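Local coordinates for cellobiose 2-epimerase (Caldibacillus thermoamylovorans, PDB 5ZHB), which catalyses the 2-epimerisation of cellobiose, interconverting glucose and mannose at the reducing end of the disaccharide, at residues L17-K22 against R365-P370; L121-R126 against Y193-R198; S238-K243 against E294-K299; E311-F316 against R334-V339. All blocks are in the same frame, centred on the assembly; numbering follows the deposited sequence.

Contact 1: residues L17-K22 against R365-P370; sequences LPFWAK and REIAGP
A beta bulge sets Ile-367 and Ala-368 side by side opposite Val-35 of strand 34-35, and these two residues meet the aromatic pair Phe-19 and Trp-20 of helix 2-21. The tightest approach is that of Ala-368, whose CB comes to 3.5 Å from Trp-20 CH2 and 4.0 Å from Trp-20 CZ3. The same methyl lies near the plane of the Phe-19 ring, at its edge, 4.2 Å from CE1. Phe-19 has CG anti to the backbone N (chi1 165°), which directs CG, and the ring with it, toward the 365-370 loop. There its CZ is met by the CG2 branch of Ile-367 at 3.8 Å, the two side chains crossing at about a right angle. Within the helix, Phe-19 CD1 sits 3.5 Å above one face of the Trp-20 indole, offset toward the rim. Trp-20 NE1 is hydrogen-bonded to Glu-351 OE1. Phe-19 and Ile-367 also rest on Glu-351. Beyond them, Trp-20 packs on Phe-59 of helix 49-66 and on Pro-374, while backbone hydrogen bonds between Val-35 and both Ile-367 and Ala-368 tie the loop preceding helix 375-387 to strand 34-35.

Contact 2: residues L121-R126 against Y193-R198; sequences LTEYYR and YTNLYR
Thr-122 and Leu-196 mark the closest backbone approach, CA to CA 5.7 Å, between two near-parallel helices whose segment axes come within 8.9 Å at 29°. Leu-196 holds CG anti to the backbone N (chi1 -179°), and its CD1 meets Thr-122 CG2 at 3.6 Å. Asn-195 reaches across between the helices. Its ND2 donates to Glu-123 OE1 at 3.0 Å, within the amide plane and onto the anti lone pair, with an N-H...O angle of 160°. The bond from ND2 to Thr-122 OG1, also 3.0 Å, is more bent and tilted out of that plane; ND2 also bonds to Tyr-119 O, and OG1 has its main partner in Val-118 O. On the syn side, Glu-123 OE1 takes Arg-126 NH1 at 3.0 Å, while OE2 pairs with Arg-64. Asn-195 OD1 accepts from Arg-198 NH1 at 2.9 Å, and a water donates to both OD1 and Glu-123 OE1. Arg-198 CD lies 3.8 Å above one face of the Arg-126 guanidinium; Asp-257 binds Arg-198 NH2. An alanine in place of Asn-195 would probably leave Thr-122 OG1, Glu-123 OE1 and Arg-198 NH1 each short of a partner. The near-parallel course is consistent with adjacent inner helices of this family's (alpha/alpha)6 barrel.

Contact 3: residues S238-K243 against E294-K299; sequences SIIDLK and ENENGK
Leu-242 and Asp-241 both hold CG anti to the backbone N (chi1 177° and 175°), which sends Leu-242 CG toward the glutamates of segment 294-299 and Asp-241 CG toward Asn-297. Leu-242 CD1 lies 4.0 Å from Glu-294 CG and 4.0 Å from Glu-296 CB, resting on the aliphatic parts of both glutamates. Asp-241, centre of an inverse gamma turn, brings OD2 to 3.1 Å from Asn-297 CA, while its OD1 forms a weak salt bridge with Lys-243 NZ at 3.4 Å. The main chain carries the pairing: Lys-243 and Asn-295 form an antiparallel hydrogen-bonded pair, and Asn-297 N donates almost straight (175°) to Asp-241 O at 2.9 Å. An alanine at Asp-241 would probably leave the Lys-243 ammonium without its charged mate and remove the carboxylate that lies against Asn-297, in the type II' turn from Glu-296 to Lys-299. Since the cross-strand hydrogen bonds are all between main-chain atoms, the register probably depends on them more than on the side chains; the salt bridge stays within one segment and adds nothing direct across the pair.

Contact 4: residues E311-F316 against R334-V339; sequences EAMVGF and RIWDYV
Met-313 and Ile-335 lie alongside each other, running oppositely, with Met-313 CG 3.6 Å from the CG2 branch of Ile-335. Beyond CG, SD reaches Trp-336 CB at 3.9 Å and stands 5.4 Å from the centroid of its six-membered ring, 68° off the normal, an oblique Met-aromatic contact. The bend at chi3 (-72°) places CE 4.1 Å from Val-339 CG2. The other end of Ile-335 is gripped as well: CD1 touches Ala-312 CB at 3.8 Å and meets the edge of the Phe-316 ring near its plane, 3.8 Å from CD2. Further out, Trp-336 is fixed by a hydrogen bond from NE1 to Glu-7 OE1 and by an edge-to-face contact with Phe-8. The segments run antiparallel at 161°, their axes 10.1 Å apart; consecutive helices 306-323 and 326-343 thus form a helical hairpin, consistent with an inner-outer pair of the (alpha/alpha)6 barrel. On one flank Met-313 packs against Phe-380 and Phe-384 of helix 375-387, and on another Ala-312 and Phe-316 meet Ile-249 of helix 245-262.

From the N terminus, helix 2-21 opens the longest loop, which contact 1 closes only near the end of the chain, at the loop before helix 375-387. The other three contacts are nested inside it and follow one another in series without crossing. Contact 2 joins helices 111-128 and 183-199. Contact 3 then pairs strand 242-244 with strand 294-296 across two intervening helices, and contact 4, the shortest loop, pairs the consecutive helices 306-323 and 326-343. No two contacts touch: nearest atoms are at least about 11 Å apart, and contacts 2 and 3 lie on opposite sides of the chain's centre. Together they tie the N-terminal helix to the loop before the last helix, and hold a helix pair, a surface sheet and a helix hairpin.

Contact 1: residues L17-K22 against R365-P370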
loop_
_atom_site.group_PDB
_atom_site.type_symbol
_atom_site.label_atom_id
_atom_site.label_comp_id
_atom_site.label_asym_id
_atom_site.label_seq_id
_atom_site.Cartn_x
_atom_site.Cartn_y
_atom_site.Cartn_z
ATOM N N LEU A 17 -6.815 5.394 14.570
ATOM C CA LEU A 17 -7.261 4.069 14.953
ATOM C C LEU A 17 -8.642 4.072 15.628
ATOM O O LEU A 17 -9.444 3.202 15.323
ATOM C CB LEU A 17 -6.191 3.396 15.794
ATOM C CG LEU A 17 -4.849 3.213 15.079
ATOM C CD1 LEU A 17 -3.812 2.637 15.997
ATOM C CD2 LEU A 17 -5.012 2.333 13.854
ATOM N N PRO A 18 -9.003 5.003 16.532
ATOM C CA PRO A 18 -10.395 5.087 17.013
ATOM C C PRO A 18 -11.442 5.260 15.915
ATOM O O PRO A 18 -12.539 4.720 16.012
ATOM C CB PRO A 18 -10.392 6.282 18.002
ATOM C CG PRO A 18 -8.951 6.395 18.438
ATOM C CD PRO A 18 -8.104 5.938 17.232
ATOM N N PHE A 19 -11.133 6.018 14.847
ATOM C CA PHE A 19 -12.100 6.189 13.773
ATOM C C PHE A 19 -12.422 4.839 13.115
ATOM O O PHE A 19 -13.589 4.490 12.934
ATOM C CB PHE A 19 -11.574 7.176 12.729
ATOM C CG PHE A 19 -12.332 7.143 11.407
ATOM C CD1 PHE A 19 -11.959 6.278 10.383
ATOM C CD2 PHE A 19 -13.388 8.014 11.188
ATOM C CE1 PHE A 19 -12.654 6.268 9.189
ATOM C CE2 PHE A 19 -14.080 8.009 10.005
ATOM C CZ PHE A 19 -13.691 7.168 8.980
ATOM N N TRP A 20 -11.371 4.066 12.794
ATOM C CA TRP A 20 -11.505 2.753 12.184
ATOM C C TRP A 20 -12.181 1.751 13.119
ATOM O O TRP A 20 -12.987 0.947 12.670
ATOM C CB TRP A 20 -10.122 2.298 11.687
ATOM C CG TRP A 20 -9.713 3.128 10.505
ATOM C CD1 TRP A 20 -8.922 4.234 10.453
ATOM C CD2 TRP A 20 -10.283 2.983 9.195
ATOM N NE1 TRP A 20 -8.919 4.762 9.194
ATOM C CE2 TRP A 20 -9.753 4.018 8.402
ATOM C CE3 TRP A 20 -11.157 2.055 8.627
ATOM C CZ2 TRP A 20 -10.078 4.135 7.056
ATOM C CZ3 TRP A 20 -11.493 2.181 7.301
ATOM C CH2 TRP A 20 -10.981 3.226 6.537
ATOM N N ALA A 21 -11.887 1.811 14.428
ATOM C CA ALA A 21 -12.573 0.970 15.408
ATOM C C ALA A 21 -14.082 1.224 15.449
ATOM O O ALA A 21 -14.835 0.276 15.655
ATOM C CB ALA A 21 -11.963 1.158 16.779
ATOM N N LYS A 22 -14.531 2.467 15.197
ATOM C CA LYS A 22 -15.945 2.793 15.163
ATOM C C LYS A 22 -16.632 2.189 13.929
ATOM O O LYS A 22 -17.852 2.296 13.791
ATOM C CB LYS A 22 -16.157 4.316 15.218
ATOM C CG LYS A 22 -15.979 4.989 16.587
ATOM C CD LYS A 22 -16.112 6.517 16.624
ATOM C CE LYS A 22 -14.811 7.271 16.385
ATOM N NZ LYS A 22 -14.882 8.487 15.550
ATOM N N ARG A 365 -14.767 13.480 -1.561
ATOM C CA ARG A 365 -14.649 12.069 -1.848
ATOM C C ARG A 365 -14.762 11.349 -0.521
ATOM O O ARG A 365 -14.553 11.978 0.516
ATOM C CB ARG A 365 -13.248 11.748 -2.390
ATOM C CG ARG A 365 -13.042 12.155 -3.836
ATOM C CD ARG A 365 -12.029 11.260 -4.492
ATOM N NE ARG A 365 -12.564 9.895 -4.531
ATOM C CZ ARG A 365 -12.022 8.932 -5.250
ATOM N NH1 ARG A 365 -11.027 9.226 -6.071
ATOM N NH2 ARG A 365 -12.487 7.695 -5.159
ATOM N N GLU A 366 -15.065 10.061 -0.574
ATOM C CA GLU A 366 -15.284 9.256 0.626
ATOM C C GLU A 366 -14.046 9.247 1.535
ATOM O O GLU A 366 -12.903 9.311 1.078
ATOM C CB GLU A 366 -15.735 7.856 0.240
ATOM C CG GLU A 366 -14.642 6.940 -0.309
ATOM C CD GLU A 366 -14.465 7.008 -1.812
ATOM O OE1 GLU A 366 -14.801 8.027 -2.448
ATOM O OE2 GLU A 366 -14.040 5.973 -2.367
ATOM N N ILE A 367 -14.291 9.094 2.839
ATOM C CA ILE A 367 -13.263 9.045 3.855
ATOM C C ILE A 367 -12.843 7.608 4.097
ATOM O O ILE A 367 -11.746 7.347 4.563
ATOM C CB ILE A 367 -13.774 9.667 5.180
ATOM C CG1 ILE A 367 -14.320 11.022 4.967
ATOM C CG2 ILE A 367 -12.683 9.673 6.247
ATOM C CD1 ILE A 367 -13.444 11.921 4.112
ATOM N N ALA A 368 -13.754 6.681 3.862
ATOM C CA ALA A 368 -13.468 5.280 4.033
ATOM C C ALA A 368 -14.234 4.509 2.970
ATOM O O ALA A 368 -15.413 4.784 2.717
ATOM C CB ALA A 368 -13.835 4.820 5.420
ATOM N N GLY A 369 -13.551 3.522 2.389
ATOM C CA GLY A 369 -14.160 2.650 1.417
ATOM C C GLY A 369 -13.146 1.728 0.757
ATOM O O GLY A 369 -12.023 1.614 1.223
ATOM N N PRO A 370 -13.532 1.070 -0.350
ATOM C CA PRO A 370 -12.693 0.053 -0.963
ATOM C C PRO A 370 -11.277 0.534 -1.249
ATOM O O PRO A 370 -10.374 -0.289 -1.249
ATOM C CB PRO A 370 -13.461 -0.314 -2.241
ATOM C CG PRO A 370 -14.901 -0.023 -1.874
ATOM C CD PRO A 370 -14.799 1.267 -1.075
#

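Contact 2: residues L121-R126 against Y193-R198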
loop_
_atom_site.group_PDB
_atom_site.type_symbol
_atom_site.label_atom_id
_atom_site.label_comp_id
_atom_site.label_asym_id
_atom_site.label_seq_id
_atom_site.Cartn_x
_atom_site.Cartn_y
_atom_site.Cartn_z
ATOM N N LEU A 121 -1.646 -11.227 6.166
ATOM C CA LEU A 121 -1.641 -12.506 6.874
ATOM C C LEU A 121 -0.296 -12.722 7.562
ATOM O O LEU A 121 -0.262 -13.208 8.686
ATOM C CB LEU A 121 -1.970 -13.642 5.903
ATOM C CG LEU A 121 -3.434 -13.750 5.462
ATOM C CD1 LEU A 121 -3.529 -14.611 4.238
ATOM C CD2 LEU A 121 -4.309 -14.301 6.559
ATOM N N THR A 122 0.807 -12.331 6.899
ATOM C CA THR A 122 2.126 -12.442 7.501
ATOM C C THR A 122 2.240 -11.483 8.679
ATOM O O THR A 122 2.744 -11.881 9.720
ATOM C CB THR A 122 3.239 -12.292 6.461
ATOM O OG1 THR A 122 3.164 -11.047 5.768
ATOM C CG2 THR A 122 3.185 -13.414 5.444
ATOM N N GLU A 123 1.688 -10.264 8.571
ATOM C CA GLU A 123 1.747 -9.328 9.679
ATOM C C GLU A 123 0.961 -9.868 10.882
ATOM O O GLU A 123 1.397 -9.764 12.033
ATOM C CB GLU A 123 1.208 -7.964 9.264
ATOM C CG GLU A 123 1.522 -6.838 10.245
ATOM C CD GLU A 123 3.007 -6.493 10.349
ATOM O OE1 GLU A 123 3.844 -6.900 9.512
ATOM O OE2 GLU A 123 3.308 -5.811 11.341
ATOM N N TYR A 124 -0.205 -10.464 10.622
ATOM C CA TYR A 124 -1.007 -11.030 11.689
ATOM C C TYR A 124 -0.231 -12.184 12.320
ATOM O O TYR A 124 -0.227 -12.347 13.539
ATOM C CB TYR A 124 -2.356 -11.451 11.102
ATOM C CG TYR A 124 -3.326 -12.012 12.132
ATOM C CD1 TYR A 124 -3.922 -11.188 13.060
ATOM C CD2 TYR A 124 -3.710 -13.351 12.095
ATOM C CE1 TYR A 124 -4.845 -11.685 13.964
ATOM C CE2 TYR A 124 -4.617 -13.861 13.003
ATOM C CZ TYR A 124 -5.180 -13.027 13.944
ATOM O OH TYR A 124 -6.105 -13.489 14.853
ATOM N N TYR A 125 0.474 -12.949 11.483
ATOM C CA TYR A 125 1.261 -14.054 11.999
ATOM C C TYR A 125 2.353 -13.515 12.927
ATOM O O TYR A 125 2.626 -14.092 13.970
ATOM C CB TYR A 125 1.810 -14.882 10.846
ATOM C CG TYR A 125 2.628 -16.069 11.330
ATOM C CD1 TYR A 125 2.010 -17.239 11.766
ATOM C CD2 TYR A 125 4.012 -15.988 11.404
ATOM C CE1 TYR A 125 2.762 -18.323 12.208
ATOM C CE2 TYR A 125 4.768 -17.051 11.866
ATOM C CZ TYR A 125 4.144 -18.225 12.249
ATOM O OH TYR A 125 4.932 -19.256 12.661
ATOM N N ARG A 126 2.951 -12.369 12.582
ATOM C CA ARG A 126 4.010 -11.810 13.411
ATOM C C ARG A 126 3.529 -11.638 14.852
ATOM O O ARG A 126 4.315 -11.817 15.775
ATOM C CB ARG A 126 4.571 -10.487 12.869
ATOM C CG ARG A 126 5.260 -10.700 11.529
ATOM C CD ARG A 126 5.710 -9.432 10.847
ATOM N NE ARG A 126 6.815 -8.803 11.574
ATOM C CZ ARG A 126 7.271 -7.585 11.354
ATOM N NH1 ARG A 126 6.699 -6.794 10.461
ATOM N NH2 ARG A 126 8.283 -7.135 12.072
ATOM N N TYR A 193 6.026 -9.985 -0.233
ATOM C CA TYR A 193 7.051 -11.013 -0.138
ATOM C C TYR A 193 8.129 -10.630 0.866
ATOM O O TYR A 193 8.662 -11.518 1.519
ATOM C CB TYR A 193 7.710 -11.264 -1.492
ATOM C CG TYR A 193 6.899 -12.105 -2.471
ATOM C CD1 TYR A 193 5.564 -12.423 -2.236
ATOM C CD2 TYR A 193 7.490 -12.581 -3.634
ATOM C CE1 TYR A 193 4.852 -13.202 -3.124
ATOM C CE2 TYR A 193 6.788 -13.369 -4.530
ATOM C CZ TYR A 193 5.469 -13.698 -4.264
ATOM O OH TYR A 193 4.772 -14.449 -5.182
ATOM N N THR A 194 8.466 -9.332 0.964
ATOM C CA THR A 194 9.346 -8.858 2.032
ATOM C C THR A 194 8.836 -9.308 3.401
ATOM O O THR A 194 9.611 -9.817 4.228
ATOM C CB THR A 194 9.481 -7.343 1.986
ATOM O OG1 THR A 194 10.036 -7.105 0.700
ATOM C CG2 THR A 194 10.423 -6.785 3.038
ATOM N N ASN A 195 7.530 -9.143 3.634
ATOM C CA ASN A 195 6.929 -9.455 4.927
ATOM C C ASN A 195 6.885 -10.968 5.156
ATOM O O ASN A 195 7.032 -11.437 6.308
ATOM C CB ASN A 195 5.576 -8.756 5.073
ATOM C CG ASN A 195 5.335 -8.223 6.461
ATOM O OD1 ASN A 195 6.227 -7.606 7.068
ATOM N ND2 ASN A 195 4.139 -8.449 6.997
ATOM N N LEU A 196 6.696 -11.719 4.068
ATOM C CA LEU A 196 6.641 -13.174 4.142
ATOM C C LEU A 196 8.019 -13.686 4.568
ATOM O O LEU A 196 8.127 -14.555 5.437
ATOM C CB LEU A 196 6.175 -13.768 2.814
ATOM C CG LEU A 196 6.054 -15.299 2.746
ATOM C CD1 LEU A 196 5.160 -15.894 3.830
ATOM C CD2 LEU A 196 5.555 -15.736 1.391
ATOM N N TYR A 197 9.077 -13.102 3.989
ATOM C CA TYR A 197 10.435 -13.557 4.261
ATOM C C TYR A 197 10.816 -13.259 5.713
ATOM O O TYR A 197 11.578 -14.012 6.315
ATOM C CB TYR A 197 11.393 -12.935 3.245
ATOM C CG TYR A 197 12.779 -13.546 3.334
ATOM C CD1 TYR A 197 13.084 -14.730 2.675
ATOM C CD2 TYR A 197 13.740 -12.996 4.178
ATOM C CE1 TYR A 197 14.333 -15.317 2.802
ATOM C CE2 TYR A 197 15.006 -13.549 4.283
ATOM C CZ TYR A 197 15.293 -14.718 3.602
ATOM O OH TYR A 197 16.530 -15.257 3.740
ATOM N N ARG A 198 10.268 -12.184 6.298
ATOM C CA ARG A 198 10.457 -11.906 7.713
ATOM C C ARG A 198 9.971 -13.076 8.561
ATOM O O ARG A 198 10.445 -13.277 9.662
ATOM C CB ARG A 198 9.717 -10.648 8.192
ATOM C CG ARG A 198 10.253 -9.336 7.634
ATOM C CD ARG A 198 9.479 -8.165 8.229
ATOM N NE ARG A 198 10.087 -6.858 7.941
ATOM C CZ ARG A 198 9.744 -6.009 6.968
ATOM N NH1 ARG A 198 8.633 -6.166 6.245
ATOM N NH2 ARG A 198 10.556 -5.004 6.720
HETATM O O HOH W 1 4.949 -5.219 7.636
#

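Contact 3: residues S238-K243 against E294-K299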
loop_
_atom_site.group_PDB
_atom_site.type_symbol
_atom_site.label_atom_id
_atom_site.label_comp_id
_atom_site.label_asym_id
_atom_site.label_seq_id
_atom_site.Cartn_x
_atom_site.Cartn_y
_atom_site.Cartn_z
ATOM N N SER A 238 7.617 0.659 -21.531
ATOM C CA SER A 238 6.630 1.573 -21.002
ATOM C C SER A 238 5.741 2.101 -22.131
ATOM O O SER A 238 6.218 2.403 -23.220
ATOM C CB SER A 238 7.327 2.655 -20.221
ATOM O OG SER A 238 6.438 3.727 -19.961
ATOM N N ILE A 239 4.430 2.220 -21.889
ATOM C CA ILE A 239 3.501 2.560 -22.959
ATOM C C ILE A 239 2.791 3.881 -22.705
ATOM O O ILE A 239 1.975 4.279 -23.527
ATOM C CB ILE A 239 2.482 1.434 -23.204
ATOM C CG1 ILE A 239 1.675 1.096 -21.956
ATOM C CG2 ILE A 239 3.192 0.201 -23.755
ATOM C CD1 ILE A 239 0.491 0.177 -22.218
ATOM N N ILE A 240 3.054 4.537 -21.567
ATOM C CA ILE A 240 2.404 5.804 -21.264
ATOM C C ILE A 240 3.446 6.738 -20.653
ATOM O O ILE A 240 4.340 6.310 -19.924
ATOM C CB ILE A 240 1.191 5.643 -20.315
ATOM C CG1 ILE A 240 0.175 4.618 -20.820
ATOM C CG2 ILE A 240 0.507 6.993 -20.063
ATOM C CD1 ILE A 240 -0.669 5.079 -21.999
ATOM N N ASP A 241 3.325 8.025 -20.978
ATOM C CA ASP A 241 4.183 9.032 -20.376
ATOM C C ASP A 241 3.541 9.474 -19.057
ATOM O O ASP A 241 2.767 10.424 -19.061
ATOM C CB ASP A 241 4.375 10.209 -21.322
ATOM C CG ASP A 241 5.158 11.366 -20.723
ATOM O OD1 ASP A 241 5.866 11.125 -19.724
ATOM O OD2 ASP A 241 5.003 12.501 -21.228
ATOM N N LEU A 242 3.809 8.737 -17.964
ATOM C CA LEU A 242 3.143 8.982 -16.679
ATOM C C LEU A 242 4.146 8.823 -15.549
ATOM O O LEU A 242 4.860 7.839 -15.460
ATOM C CB LEU A 242 1.961 8.039 -16.456
ATOM C CG LEU A 242 1.217 8.150 -15.110
ATOM C CD1 LEU A 242 0.595 9.498 -14.883
ATOM C CD2 LEU A 242 0.148 7.071 -15.038
ATOM N N LYS A 243 4.203 9.825 -14.685
ATOM C CA LYS A 243 4.998 9.756 -13.478
ATOM C C LYS A 243 4.059 9.902 -12.290
ATOM O O LYS A 243 3.257 10.820 -12.291
ATOM C CB LYS A 243 5.977 10.928 -13.386
ATOM C CG LYS A 243 7.205 10.798 -14.248
ATOM C CD LYS A 243 7.114 11.423 -15.615
ATOM C CE LYS A 243 8.501 11.421 -16.216
ATOM N NZ LYS A 243 8.433 11.889 -17.596
ATOM N N GLU A 294 0.479 13.436 -9.961
ATOM C CA GLU A 294 0.901 12.751 -11.173
ATOM C C GLU A 294 1.334 13.790 -12.196
ATOM O O GLU A 294 0.892 14.945 -12.138
ATOM C CB GLU A 294 -0.233 12.000 -11.874
ATOM C CG GLU A 294 -0.592 10.662 -11.242
ATOM C CD GLU A 294 -1.836 10.074 -11.902
ATOM O OE1 GLU A 294 -2.570 10.790 -12.610
ATOM O OE2 GLU A 294 -2.059 8.880 -11.685
ATOM N N ASN A 295 2.170 13.335 -13.131
ATOM C CA ASN A 295 2.528 14.124 -14.306
ATOM C C ASN A 295 2.306 13.255 -15.545
ATOM O O ASN A 295 3.004 12.282 -15.772
ATOM C CB ASN A 295 3.923 14.714 -14.154
ATOM C CG ASN A 295 4.334 15.544 -15.353
ATOM O OD1 ASN A 295 3.668 15.549 -16.393
ATOM N ND2 ASN A 295 5.406 16.292 -15.192
ATOM N N GLU A 296 1.230 13.562 -16.263
ATOM C CA GLU A 296 0.790 12.769 -17.391
ATOM C C GLU A 296 1.015 13.602 -18.647
ATOM O O GLU A 296 0.440 14.682 -18.776
ATOM C CB GLU A 296 -0.689 12.392 -17.323
ATOM C CG GLU A 296 -1.043 11.326 -18.359
ATOM C CD GLU A 296 -2.399 10.685 -18.075
ATOM O OE1 GLU A 296 -3.191 11.244 -17.297
ATOM O OE2 GLU A 296 -2.644 9.592 -18.584
ATOM N N ASN A 297 1.844 13.079 -19.552
ATOM C CA ASN A 297 2.267 13.851 -20.707
ATOM C C ASN A 297 3.021 15.041 -20.115
ATOM O O ASN A 297 3.869 14.857 -19.239
ATOM C CB ASN A 297 1.066 14.060 -21.626
ATOM C CG ASN A 297 0.401 12.741 -21.976
ATOM O OD1 ASN A 297 -0.816 12.577 -21.805
ATOM N ND2 ASN A 297 1.184 11.775 -22.435
ATOM N N GLY A 298 2.648 16.263 -20.477
ATOM C CA GLY A 298 3.283 17.404 -19.830
ATOM C C GLY A 298 2.583 17.845 -18.541
ATOM O O GLY A 298 3.104 18.696 -17.822
ATOM N N LYS A 299 1.404 17.285 -18.246
ATOM C CA LYS A 299 0.446 17.958 -17.375
ATOM C C LYS A 299 0.501 17.395 -15.955
ATOM O O LYS A 299 0.344 16.194 -15.744
ATOM C CB LYS A 299 -0.948 17.856 -17.998
ATOM C CG LYS A 299 -1.038 18.614 -19.317
ATOM C CD LYS A 299 -1.965 18.035 -20.380
ATOM C CE LYS A 299 -3.415 18.157 -20.028
ATOM N NZ LYS A 299 -4.214 18.250 -21.254
HETATM O O HOH W 2 6.627 14.793 -18.107
#

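Contact 4: residues E311-F316 against R334-V339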
loop_
_atom_site.group_PDB
_atom_site.type_symbol
_atom_site.label_atom_id
_atom_site.label_comp_id
_atom_site.label_asym_id
_atom_site.label_seq_id
_atom_site.Cartn_x
_atom_site.Cartn_y
_atom_site.Cartn_z
ATOM N N GLU A 311 3.528 8.562 2.283
ATOM C CA GLU A 311 4.617 7.794 1.677
ATOM C C GLU A 311 5.832 8.699 1.461
ATOM O O GLU A 311 6.959 8.246 1.593
ATOM C CB GLU A 311 4.223 7.107 0.372
ATOM C CG GLU A 311 3.178 6.007 0.569
ATOM C CD GLU A 311 3.526 4.883 1.504
ATOM O OE1 GLU A 311 4.737 4.646 1.683
ATOM O OE2 GLU A 311 2.587 4.253 2.094
ATOM N N ALA A 312 5.617 9.953 1.088
ATOM C CA ALA A 312 6.744 10.878 0.940
ATOM C C ALA A 312 7.434 11.101 2.290
ATOM O O ALA A 312 8.670 11.122 2.375
ATOM C CB ALA A 312 6.270 12.169 0.319
ATOM N N MET A 313 6.650 11.224 3.368
ATOM C CA MET A 313 7.260 11.417 4.687
ATOM C C MET A 313 8.117 10.205 5.039
ATOM O O MET A 313 9.250 10.355 5.512
ATOM C CB MET A 313 6.239 11.733 5.796
ATOM C CG MET A 313 5.716 13.146 5.710
ATOM S SD MET A 313 4.518 13.646 6.971
ATOM C CE MET A 313 3.014 12.751 6.545
ATOM N N VAL A 314 7.641 8.988 4.759
ATOM C CA VAL A 314 8.413 7.820 5.137
ATOM C C VAL A 314 9.665 7.740 4.249
ATOM O O VAL A 314 10.766 7.530 4.741
ATOM C CB VAL A 314 7.601 6.511 5.120
ATOM C CG1 VAL A 314 8.466 5.297 5.454
ATOM C CG2 VAL A 314 6.413 6.602 6.080
ATOM N N GLY A 315 9.490 7.887 2.939
ATOM C CA GLY A 315 10.573 7.660 2.006
ATOM C C GLY A 315 11.659 8.712 2.199
ATOM O O GLY A 315 12.832 8.383 2.140
ATOM N N PHE A 316 11.237 9.940 2.489
ATOM C CA PHE A 316 12.175 11.032 2.722
ATOM C C PHE A 316 12.944 10.817 4.019
ATOM O O PHE A 316 14.154 11.071 4.053
ATOM C CB PHE A 316 11.475 12.377 2.631
ATOM C CG PHE A 316 11.076 12.866 1.248
ATOM C CD1 PHE A 316 11.702 12.442 0.073
ATOM C CD2 PHE A 316 10.084 13.817 1.130
ATOM C CE1 PHE A 316 11.303 12.942 -1.165
ATOM C CE2 PHE A 316 9.708 14.333 -0.106
ATOM C CZ PHE A 316 10.299 13.872 -1.248
ATOM N N ARG A 334 7.867 19.832 6.499
ATOM C CA ARG A 334 6.949 20.670 5.759
ATOM C C ARG A 334 5.736 19.884 5.248
ATOM O O ARG A 334 4.627 20.412 5.203
ATOM C CB ARG A 334 7.627 21.344 4.563
ATOM C CG ARG A 334 8.728 22.289 5.024
ATOM C CD ARG A 334 9.473 22.846 3.816
ATOM N NE ARG A 334 8.637 23.850 3.165
ATOM C CZ ARG A 334 8.452 24.061 1.869
ATOM N NH1 ARG A 334 9.000 23.295 0.940
ATOM N NH2 ARG A 334 7.670 25.053 1.505
ATOM N N ILE A 335 5.918 18.618 4.863
ATOM C CA ILE A 335 4.753 17.817 4.506
ATOM C C ILE A 335 3.850 17.687 5.734
ATOM O O ILE A 335 2.632 17.778 5.620
ATOM C CB ILE A 335 5.145 16.425 3.976
ATOM C CG1 ILE A 335 6.020 16.524 2.727
ATOM C CG2 ILE A 335 3.890 15.578 3.714
ATOM C CD1 ILE A 335 6.772 15.239 2.446
ATOM N N TRP A 336 4.444 17.413 6.892
ATOM C CA TRP A 336 3.644 17.197 8.075
ATOM C C TRP A 336 2.824 18.435 8.416
ATOM O O TRP A 336 1.626 18.337 8.696
ATOM C CB TRP A 336 4.519 16.780 9.242
ATOM C CG TRP A 336 3.732 16.539 10.501
ATOM C CD1 TRP A 336 4.008 17.077 11.720
ATOM C CD2 TRP A 336 2.598 15.668 10.683
ATOM N NE1 TRP A 336 3.112 16.627 12.648
ATOM C CE2 TRP A 336 2.248 15.746 12.052
ATOM C CE3 TRP A 336 1.843 14.834 9.850
ATOM C CZ2 TRP A 336 1.190 15.029 12.596
ATOM C CZ3 TRP A 336 0.790 14.115 10.404
ATOM C CH2 TRP A 336 0.485 14.203 11.754
ATOM N N ASP A 337 3.444 19.617 8.347
ATOM C CA ASP A 337 2.700 20.851 8.557
ATOM C C ASP A 337 1.541 21.013 7.590
ATOM O O ASP A 337 0.466 21.467 7.974
ATOM C CB ASP A 337 3.555 22.095 8.393
ATOM C CG ASP A 337 4.019 22.608 9.740
ATOM O OD1 ASP A 337 3.125 22.925 10.570
ATOM O OD2 ASP A 337 5.248 22.608 9.961
ATOM N N TYR A 338 1.788 20.734 6.312
ATOM C CA TYR A 338 0.721 20.791 5.336
ATOM C C TYR A 338 -0.414 19.839 5.739
ATOM O O TYR A 338 -1.593 20.212 5.667
ATOM C CB TYR A 338 1.231 20.405 3.951
ATOM C CG TYR A 338 0.140 20.476 2.908
ATOM C CD1 TYR A 338 -0.107 21.633 2.177
ATOM C CD2 TYR A 338 -0.650 19.360 2.657
ATOM C CE1 TYR A 338 -1.133 21.689 1.244
ATOM C CE2 TYR A 338 -1.687 19.421 1.758
ATOM C CZ TYR A 338 -1.924 20.574 1.039
ATOM O OH TYR A 338 -2.953 20.537 0.147
ATOM N N VAL A 339 -0.035 18.595 6.089
ATOM C CA VAL A 339 -0.979 17.540 6.414
ATOM C C VAL A 339 -1.845 17.937 7.619
ATOM O O VAL A 339 -3.058 17.711 7.620
ATOM C CB VAL A 339 -0.283 16.189 6.659
ATOM C CG1 VAL A 339 -1.208 15.157 7.286
ATOM C CG2 VAL A 339 0.278 15.612 5.365
#